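Local coordinates for anthrone oxidase-like protein (Streptomyces ambofaciens, PDB 5F9P), which probably acts as a monooxygenase, cleaving a carbon-carbon bond to open ring B of an intermediate in atypical angucycline biosynthesis, at residues Y122-F128 and P216-Y221; G154-V160 and I175-D181. All blocks are in the same frame, centred on the assembly; numbering follows the deposited sequence.

Contact 1: Y122-F128 and P216-Y221; sequences YTVFTVF and PYSNTY
Tyr221 lies across Phe125 and is easiest to follow outward from the backbone. Its CB sits 4.1 Å from Thr123 O, the carbonyl that also accepts the Tyr221 N-H. With CG set beside the backbone N (chi1 -62°), the ring extends along the sheet beside Phe125, with CE2 at its edge 3.6 Å from Phe125 CB. At the tip, Tyr221 OH comes 4.1 Å from Phe125 CD2 and lies in the plane of the Tyr217 ring, at its edge. Tyr217 CD2 in turn meets Phe125 CE2, edge to edge, while Tyr217 CB rests on Val127 CG1 at 3.7 Å. This row of side chains faces the interior of an eight-stranded barrel, where Leu13 and Leu15 of strand 10-17 pack against it. The pairing joins the first and last strands of the second ferredoxin-like half of that barrel, in antiparallel register, with reciprocal backbone bonds at Thr123-Tyr221, Phe125-Asn219 and Val127-Tyr217. Tyr122 brings the end of its ring to Thr220, on the face that helix 183-190 covers; Thr220 OG1 donates to Tyr122 OH at 2.8 Å and is also bonded to Asp53 N. Tyr122 CE2 rests on Thr220 CG2 at 3.7 Å, and Trp186 of that helix packs on Thr220 and Val124. Asn219 turns its amide away, ND2 bonding to Ser54 O.

Contact 2: G154-V160 and I175-D181; sequences GFRAHVV and ISYSQWD
Gly154 O takes the Asp181 N-H at 2.8 Å just outside the strand ends, at the open end of the hairpin. Phe155 follows, its CB over the face of the Trp180 six-membered ring and its own ring turned edge-on to it, the planes 79° apart in a T-shaped pair. NE1 of Trp180 donates to Ser178 OG at 2.9 Å, which limits rotation of the indole. Arg156 runs its extended chain out to Asp181: NE donates to OD1 at 2.7 Å, on the lone pair turned away from OD2, in a salt bridge with carboxylate and guanidinium planes 68° apart. Its NH1 has a second acidic partner, Asp121. An extra residue on this strand of the antiparallel hairpin, Arg156 beside Ala157, sits opposite the single Gln179, a classic beta bulge; Gln179 O accepts from Arg156 N at 2.8 Å and weakly from Ala157 N at 3.3 Å. Ala157 CB touches Gln179 OE1 at 3.4 Å, while Gln179 NE2 bonds to Glu114 O. His158, with CG anti to its N (chi1 -170°), swings NE2 across to Ser176 OG, 2.7 Å away, and that hydroxyl also bonds to a glycerol, probably from the crystallisation liquor. Val159 and Tyr177 exchange backbone hydrogen bonds, and Tyr177 OH bonds to His49.

How the contacts relate
The centres of contacts 1 and 2 lie 10 Å apart on one wall of the barrel, where strands 217-228, 122-130, 172-180 and 155-167 run side by side in that order. The inner two carry the join: Val124 N lies 2.9 Å from Ser178 O, a probable hydrogen bond, and Phe125 CE1 packs on Ile175 CG2 at 3.5 Å. Along the chain, contact 2 is a local hairpin falling between the two segments of contact 1, which are at least 88 residues apart. Together the four strands form the sheet of the second ferredoxin-like half; outer strands 217-228 and 155-167 pair with strands 43-51 and 92-105 of the first half, closing the barrel within one chain.

Contact 1: Y122-F128 and P216-Y221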
loop_
_atom_site.group_PDB
_atom_site.type_symbol
_atom_site.label_atom_id
_atom_site.label_comp_id
_atom_site.label_asym_id
_atom_site.label_seq_id
_atom_site.Cartn_x
_atom_site.Cartn_y
_atom_site.Cartn_z
ATOM N N TYR A 122 2.003 12.215 3.813
ATOM C CA TYR A 122 3.005 11.817 2.821
ATOM C C TYR A 122 3.254 10.316 3.003
ATOM O O TYR A 122 3.690 9.867 4.069
ATOM C CB TYR A 122 4.304 12.619 2.949
ATOM C CG TYR A 122 5.236 12.434 1.762
ATOM C CD1 TYR A 122 4.994 13.096 0.566
ATOM C CD2 TYR A 122 6.334 11.573 1.828
ATOM C CE1 TYR A 122 5.817 12.925 -0.531
ATOM C CE2 TYR A 122 7.165 11.399 0.730
ATOM C CZ TYR A 122 6.904 12.087 -0.445
ATOM O OH TYR A 122 7.711 11.925 -1.553
ATOM N N THR A 123 2.932 9.535 1.975
ATOM C CA THR A 123 2.848 8.088 2.140
ATOM C C THR A 123 4.010 7.398 1.461
ATOM O O THR A 123 4.318 7.660 0.290
ATOM C CB THR A 123 1.490 7.545 1.627
ATOM O OG1 THR A 123 0.432 8.094 2.431
ATOM C CG2 THR A 123 1.432 6.001 1.705
ATOM N N VAL A 124 4.651 6.510 2.207
ATOM C CA VAL A 124 5.877 5.856 1.754
ATOM C C VAL A 124 5.678 4.337 1.695
ATOM O O VAL A 124 5.248 3.719 2.665
ATOM C CB VAL A 124 7.056 6.230 2.687
ATOM C CG1 VAL A 124 8.360 5.556 2.242
ATOM C CG2 VAL A 124 7.216 7.737 2.726
ATOM N N PHE A 125 5.989 3.747 0.544
ATOM C CA PHE A 125 5.634 2.362 0.249
ATOM C C PHE A 125 6.830 1.567 -0.288
ATOM O O PHE A 125 7.572 2.050 -1.145
ATOM C CB PHE A 125 4.497 2.352 -0.782
ATOM C CG PHE A 125 4.133 0.994 -1.282
ATOM C CD1 PHE A 125 3.394 0.127 -0.498
ATOM C CD2 PHE A 125 4.521 0.584 -2.547
ATOM C CE1 PHE A 125 3.051 -1.124 -0.966
ATOM C CE2 PHE A 125 4.180 -0.656 -3.015
ATOM C CZ PHE A 125 3.446 -1.522 -2.223
ATOM N N THR A 126 7.009 0.353 0.230
ATOM C CA THR A 126 8.007 -0.576 -0.286
ATOM C C THR A 126 7.470 -1.992 -0.217
ATOM O O THR A 126 6.955 -2.419 0.817
ATOM C CB THR A 126 9.333 -0.536 0.521
ATOM O OG1 THR A 126 9.866 0.792 0.511
ATOM C CG2 THR A 126 10.359 -1.484 -0.102
ATOM N N VAL A 127 7.590 -2.719 -1.318
ATOM C CA VAL A 127 7.314 -4.152 -1.303
ATOM C C VAL A 127 8.644 -4.875 -1.440
ATOM O O VAL A 127 9.386 -4.642 -2.409
ATOM C CB VAL A 127 6.345 -4.578 -2.426
ATOM C CG1 VAL A 127 6.765 -3.983 -3.748
ATOM C CG2 VAL A 127 6.273 -6.102 -2.522
ATOM N N PHE A 128 8.956 -5.715 -0.450
ATOM C CA PHE A 128 10.212 -6.472 -0.435
ATOM C C PHE A 128 9.954 -7.918 -0.811
ATOM O O PHE A 128 9.227 -8.623 -0.100
ATOM C CB PHE A 128 10.839 -6.517 0.962
ATOM C CG PHE A 128 11.039 -5.168 1.622
ATOM C CD1 PHE A 128 10.013 -4.566 2.321
ATOM C CD2 PHE A 128 12.278 -4.552 1.606
ATOM C CE1 PHE A 128 10.200 -3.343 2.957
ATOM C CE2 PHE A 128 12.474 -3.339 2.235
ATOM C CZ PHE A 128 11.433 -2.732 2.922
ATOM N N PRO A 216 13.688 -4.738 -4.395
ATOM C CA PRO A 216 12.440 -4.228 -3.811
ATOM C C PRO A 216 11.881 -3.108 -4.689
ATOM O O PRO A 216 12.636 -2.516 -5.473
ATOM C CB PRO A 216 12.883 -3.672 -2.450
ATOM C CG PRO A 216 14.259 -4.309 -2.187
ATOM C CD PRO A 216 14.861 -4.481 -3.541
ATOM N N TYR A 217 10.584 -2.842 -4.588
ATOM C CA TYR A 217 9.995 -1.690 -5.261
ATOM C C TYR A 217 9.536 -0.694 -4.209
ATOM O O TYR A 217 8.758 -1.029 -3.310
ATOM C CB TYR A 217 8.811 -2.075 -6.168
ATOM C CG TYR A 217 8.113 -0.849 -6.762
ATOM C CD1 TYR A 217 8.500 -0.334 -7.994
ATOM C CD2 TYR A 217 7.112 -0.185 -6.063
ATOM C CE1 TYR A 217 7.890 0.787 -8.522
ATOM C CE2 TYR A 217 6.493 0.936 -6.577
ATOM C CZ TYR A 217 6.884 1.415 -7.813
ATOM O OH TYR A 217 6.282 2.527 -8.340
ATOM N N SER A 218 10.022 0.535 -4.308
ATOM C CA SER A 218 9.542 1.564 -3.404
ATOM C C SER A 218 9.052 2.781 -4.175
ATOM O O SER A 218 9.471 3.035 -5.317
ATOM C CB SER A 218 10.612 1.926 -2.365
ATOM O OG SER A 218 11.709 2.542 -2.984
ATOM N N ASN A 219 8.128 3.512 -3.569
ATOM C CA ASN A 219 7.636 4.754 -4.163
ATOM C C ASN A 219 6.953 5.543 -3.063
ATOM O O ASN A 219 6.716 5.014 -1.969
ATOM C CB ASN A 219 6.695 4.483 -5.353
ATOM C CG ASN A 219 6.491 5.727 -6.259
ATOM O OD1 ASN A 219 7.152 6.753 -6.091
ATOM N ND2 ASN A 219 5.574 5.621 -7.222
ATOM N N THR A 220 6.667 6.809 -3.334
ATOM C CA THR A 220 5.980 7.646 -2.364
ATOM C C THR A 220 4.706 8.135 -3.026
ATOM O O THR A 220 4.614 8.135 -4.252
ATOM C CB THR A 220 6.841 8.841 -1.938
ATOM O OG1 THR A 220 7.219 9.585 -3.103
ATOM C CG2 THR A 220 8.113 8.361 -1.214
ATOM N N TYR A 221 3.725 8.548 -2.231
ATOM C CA TYR A 221 2.389 8.817 -2.777
ATOM C C TYR A 221 1.676 9.924 -2.024
ATOM O O TYR A 221 1.948 10.169 -0.849
ATOM C CB TYR A 221 1.496 7.570 -2.676
ATOM C CG TYR A 221 1.979 6.376 -3.448
ATOM C CD1 TYR A 221 1.638 6.200 -4.787
ATOM C CD2 TYR A 221 2.787 5.422 -2.844
ATOM C CE1 TYR A 221 2.096 5.102 -5.496
ATOM C CE2 TYR A 221 3.257 4.322 -3.546
ATOM C CZ TYR A 221 2.908 4.161 -4.864
ATOM O OH TYR A 221 3.376 3.060 -5.562
#

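Contact 2: G154-V160 and I175-D181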
loop_
_atom_site.group_PDB
_atom_site.type_symbol
_atom_site.label_atom_id
_atom_site.label_comp_id
_atom_site.label_asym_id
_atom_site.label_seq_id
_atom_site.Cartn_x
_atom_site.Cartn_y
_atom_site.Cartn_z
ATOM N N GLY A 154 8.239 13.803 12.637
ATOM C CA GLY A 154 7.449 13.823 11.416
ATOM C C GLY A 154 6.839 12.473 11.089
ATOM O O GLY A 154 6.014 12.345 10.179
ATOM N N PHE A 155 7.246 11.454 11.831
ATOM C CA PHE A 155 6.696 10.132 11.614
ATOM C C PHE A 155 5.287 10.084 12.175
ATOM O O PHE A 155 5.053 10.540 13.299
ATOM C CB PHE A 155 7.555 9.061 12.279
ATOM C CG PHE A 155 6.873 7.722 12.369
ATOM C CD1 PHE A 155 6.863 6.857 11.282
ATOM C CD2 PHE A 155 6.218 7.338 13.533
ATOM C CE1 PHE A 155 6.230 5.617 11.370
ATOM C CE2 PHE A 155 5.586 6.104 13.623
ATOM C CZ PHE A 155 5.587 5.245 12.530
ATOM N N ARG A 156 4.351 9.531 11.411
ATOM C CA ARG A 156 2.975 9.399 11.901
ATOM C C ARG A 156 2.555 7.967 12.201
ATOM O O ARG A 156 1.954 7.699 13.248
ATOM C CB ARG A 156 1.985 10.018 10.912
ATOM C CG ARG A 156 2.151 11.517 10.742
ATOM C CD ARG A 156 1.133 12.056 9.732
ATOM N NE ARG A 156 1.197 13.508 9.663
ATOM C CZ ARG A 156 0.392 14.256 8.924
ATOM N NH1 ARG A 156 -0.546 13.682 8.167
ATOM N NH2 ARG A 156 0.531 15.575 8.942
ATOM N N ALA A 157 2.846 7.048 11.280
ATOM C CA ALA A 157 2.365 5.672 11.427
ATOM C C ALA A 157 3.062 4.690 10.496
ATOM O O ALA A 157 3.644 5.081 9.469
ATOM C CB ALA A 157 0.828 5.610 11.218
ATOM N N HIS A 158 3.005 3.414 10.862
ATOM C CA HIS A 158 3.632 2.356 10.069
ATOM C C HIS A 158 2.768 1.111 10.080
ATOM O O HIS A 158 2.390 0.611 11.151
ATOM C CB HIS A 158 5.031 1.996 10.598
ATOM C CG HIS A 158 5.805 1.085 9.686
ATOM N ND1 HIS A 158 6.717 0.158 10.152
ATOM C CD2 HIS A 158 5.813 0.971 8.336
ATOM C CE1 HIS A 158 7.256 -0.483 9.127
ATOM N NE2 HIS A 158 6.725 -0.011 8.014
ATOM N N VAL A 159 2.460 0.623 8.885
ATOM C CA VAL A 159 1.760 -0.644 8.710
ATOM C C VAL A 159 2.695 -1.652 8.047
ATOM O O VAL A 159 3.341 -1.336 7.036
ATOM C CB VAL A 159 0.514 -0.472 7.801
ATOM C CG1 VAL A 159 -0.211 -1.801 7.647
ATOM C CG2 VAL A 159 -0.428 0.612 8.365
ATOM N N VAL A 160 2.775 -2.856 8.604
ATOM C CA VAL A 160 3.570 -3.916 7.980
ATOM C C VAL A 160 2.625 -5.005 7.536
ATOM O O VAL A 160 1.854 -5.521 8.338
ATOM C CB VAL A 160 4.621 -4.515 8.957
ATOM C CG1 VAL A 160 5.415 -5.645 8.291
ATOM C CG2 VAL A 160 5.561 -3.422 9.472
ATOM N N ILE A 175 5.468 -6.025 3.019
ATOM C CA ILE A 175 5.265 -4.648 2.602
ATOM C C ILE A 175 5.384 -3.733 3.785
ATOM O O ILE A 175 4.913 -4.051 4.884
ATOM C CB ILE A 175 3.869 -4.456 1.951
ATOM C CG1 ILE A 175 3.869 -5.047 0.544
ATOM C CG2 ILE A 175 3.474 -2.967 1.929
ATOM C CD1 ILE A 175 2.492 -5.158 -0.073
ATOM N N SER A 176 6.041 -2.602 3.551
ATOM C CA SER A 176 6.150 -1.539 4.527
ATOM C C SER A 176 5.340 -0.347 4.019
ATOM O O SER A 176 5.592 0.142 2.917
ATOM C CB SER A 176 7.620 -1.120 4.654
ATOM O OG SER A 176 7.738 0.003 5.504
ATOM N N TYR A 177 4.386 0.126 4.811
ATOM C CA TYR A 177 3.538 1.253 4.401
ATOM C C TYR A 177 3.521 2.256 5.552
ATOM O O TYR A 177 2.996 1.958 6.619
ATOM C CB TYR A 177 2.123 0.739 4.092
ATOM C CG TYR A 177 1.082 1.782 3.724
ATOM C CD1 TYR A 177 0.435 2.524 4.701
ATOM C CD2 TYR A 177 0.730 2.004 2.392
ATOM C CE1 TYR A 177 -0.533 3.473 4.364
ATOM C CE2 TYR A 177 -0.227 2.939 2.047
ATOM C CZ TYR A 177 -0.859 3.671 3.033
ATOM O OH TYR A 177 -1.817 4.603 2.677
ATOM N N SER A 178 4.136 3.421 5.351
ATOM C CA SER A 178 4.257 4.416 6.410
ATOM C C SER A 178 3.701 5.801 6.037
ATOM O O SER A 178 3.627 6.164 4.860
ATOM C CB SER A 178 5.710 4.526 6.912
ATOM O OG SER A 178 6.632 4.903 5.899
ATOM N N GLN A 179 3.316 6.559 7.062
ATOM C CA GLN A 179 2.785 7.913 6.909
ATOM C C GLN A 179 3.679 8.954 7.591
ATOM O O GLN A 179 4.151 8.741 8.713
ATOM C CB GLN A 179 1.385 8.003 7.516
ATOM C CG GLN A 179 0.373 7.058 6.893
ATOM C CD GLN A 179 -0.959 7.093 7.618
ATOM O OE1 GLN A 179 -1.007 7.204 8.844
ATOM N NE2 GLN A 179 -2.047 7.013 6.862
ATOM N N TRP A 180 3.871 10.092 6.921
ATOM C CA TRP A 180 4.790 11.126 7.377
ATOM C C TRP A 180 4.135 12.519 7.291
ATOM O O TRP A 180 3.164 12.704 6.551
ATOM C CB TRP A 180 6.066 11.070 6.525
ATOM C CG TRP A 180 6.797 9.764 6.675
ATOM C CD1 TRP A 180 6.542 8.586 6.020
ATOM C CD2 TRP A 180 7.901 9.513 7.542
ATOM N NE1 TRP A 180 7.428 7.614 6.435
ATOM C CE2 TRP A 180 8.262 8.156 7.382
ATOM C CE3 TRP A 180 8.615 10.303 8.455
ATOM C CZ2 TRP A 180 9.311 7.575 8.093
ATOM C CZ3 TRP A 180 9.661 9.721 9.165
ATOM C CH2 TRP A 180 9.997 8.371 8.974
ATOM N N ASP A 181 4.660 13.487 8.049
ATOM C CA ASP A 181 4.112 14.846 8.050
ATOM C C ASP A 181 4.224 15.497 6.693
ATOM O O ASP A 181 3.378 16.301 6.310
ATOM C CB ASP A 181 4.840 15.747 9.057
ATOM C CG ASP A 181 4.399 15.509 10.485
ATOM O OD1 ASP A 181 3.369 14.830 10.667
ATOM O OD2 ASP A 181 5.076 16.010 11.422
HETATM O O HOH W 1 0.488 17.110 5.990
#